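Local coordinates for probable fatty acyl-CoA transferase Rv3272 (Mycobacterium tuberculosis, PDB 5YX6) that is a family III CoA transferase that binds fatty acyl-CoAs, palmitoyl-CoA most strongly, and probably acts in fatty acid metabolism, at the interface of chains A and B. Sequence-based numbering; all coordinates share one arbitrary frame. Chains: chain A/B, Uncharacterized protein Rv3272.

The interface of chains A and B. Residues chain A 211, 215, 218, 222; chain B 339, 344, 362-363.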
# COMPACT_ATOMS: atom_id res chain seq x y z
N VAL A 211 -0.82 0.18 -10.10
CA VAL A 211 -0.48 -0.92 -10.99
C VAL A 211 0.28 -1.97 -10.19
O VAL A 211 -0.01 -3.16 -10.27
CB VAL A 211 0.37 -0.42 -12.19
CG1 VAL A 211 1.10 -1.57 -12.85
CG2 VAL A 211 -0.52 0.31 -13.21
N ALA A 215 -0.23 -6.24 -9.42
CA ALA A 215 0.78 -6.78 -10.33
C ALA A 215 0.52 -8.22 -10.79
O ALA A 215 0.67 -8.51 -11.96
CB ALA A 215 2.17 -6.69 -9.68
N LEU A 218 -2.42 -8.30 -13.18
CA LEU A 218 -2.07 -7.59 -14.40
C LEU A 218 -1.19 -8.47 -15.28
O LEU A 218 -1.24 -8.40 -16.51
CB LEU A 218 -1.33 -6.28 -14.09
CG LEU A 218 -1.99 -4.92 -14.32
CD1 LEU A 218 -3.33 -5.04 -15.00
CD2 LEU A 218 -2.12 -4.16 -13.02
N LEU A 222 -0.12 -9.42 -19.52
CA LEU A 222 1.11 -8.91 -20.11
C LEU A 222 1.80 -10.00 -20.93
O LEU A 222 2.73 -9.73 -21.70
CB LEU A 222 2.09 -8.40 -19.05
CG LEU A 222 1.78 -7.11 -18.28
CD1 LEU A 222 2.78 -6.89 -17.16
CD2 LEU A 222 1.78 -5.92 -19.22
N VAL B 339 -3.42 -2.61 -19.67
CA VAL B 339 -2.13 -2.96 -20.23
C VAL B 339 -1.93 -2.43 -21.65
O VAL B 339 -0.81 -2.28 -22.12
CB VAL B 339 -2.00 -4.50 -20.18
CG1 VAL B 339 -0.98 -5.03 -21.16
CG2 VAL B 339 -1.69 -4.94 -18.76
N PHE B 344 -0.29 3.59 -19.87
CA PHE B 344 0.49 2.47 -19.37
C PHE B 344 1.82 2.39 -20.10
O PHE B 344 2.85 2.16 -19.49
CB PHE B 344 -0.29 1.17 -19.54
CG PHE B 344 0.36 -0.03 -18.90
CD1 PHE B 344 0.06 -0.37 -17.59
CD2 PHE B 344 1.25 -0.81 -19.61
CE1 PHE B 344 0.64 -1.48 -17.00
CE2 PHE B 344 1.84 -1.91 -19.02
CZ PHE B 344 1.53 -2.25 -17.71
N VAL B 362 7.07 -8.82 -16.71
CA VAL B 362 6.63 -8.50 -15.35
C VAL B 362 6.64 -6.99 -15.12
O VAL B 362 7.15 -6.22 -15.93
CB VAL B 362 7.50 -9.19 -14.27
CG1 VAL B 362 7.54 -10.70 -14.49
CG2 VAL B 362 8.89 -8.61 -14.25
N ILE B 363 6.07 -6.58 -13.99
CA ILE B 363 5.96 -5.17 -13.63
C ILE B 363 7.06 -4.73 -12.65
O ILE B 363 7.29 -5.39 -11.66
CB ILE B 363 4.58 -4.86 -13.02
CG1 ILE B 363 3.50 -5.11 -14.07
CG2 ILE B 363 4.51 -3.43 -12.52
CD1 ILE B 363 2.12 -5.00 -13.53
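A:Leu222, at the end of helix 215-222, spreads its two methyls between B:Val339 and B:Ile363 in an apolar patch of the two-fold homodimer interface of this family III CoA transferase. Its CG lies opposite the carbonyl carbon (chi1 -71°), and the branch beyond it splits towards different parts of chain B. CD2 fits against both methyls of B:Val339, a snug contact in which B:Val339 CG1 is 3.5 Å from A:Leu222 CD2. The same CD2 meets the rim of the B:Phe344 ring near CE2 and CZ, with B:Phe344 CZ 4.0 Å away from A:Leu222 CD2. Within chain B, the CA of B:Val339 covers the centre of that ring on the face towards which A:Leu222 CD2 is displaced, so the valine backs the ring while presenting its methyls to the leucine. The other branch, A:Leu222 CD1, touches B:Ile363 CG1 at 3.6 Å, the two side chains meeting roughly at right angles. B:Ile363, on strand 360-363, is stretched out (chi2 173°), which carries its CD1 onto the helical surface of chain A. There B:Ile363 CD1 is 3.6 Å from A:Val211 CG1 on helix 206-213. A:Leu218 CB lies 3.7 Å from B:Ile363 CD1. B:Ile363 CD1 is also 3.9 Å from A:Ala215 CA, where the short alanine side chain probably leaves room for the methyl beside the helix backbone. A:Val211 CG1 also packs against B:Ile363 CG2, 3.9 Å away, so it touches both branches of the isoleucine. A:Leu218 and B:Val339 slide past each other in opposite directions, A:Leu218 CD1 lying 4.1 Å from B:Val339 CG2, a detail kept tentative by the leucine's eclipsed torsions.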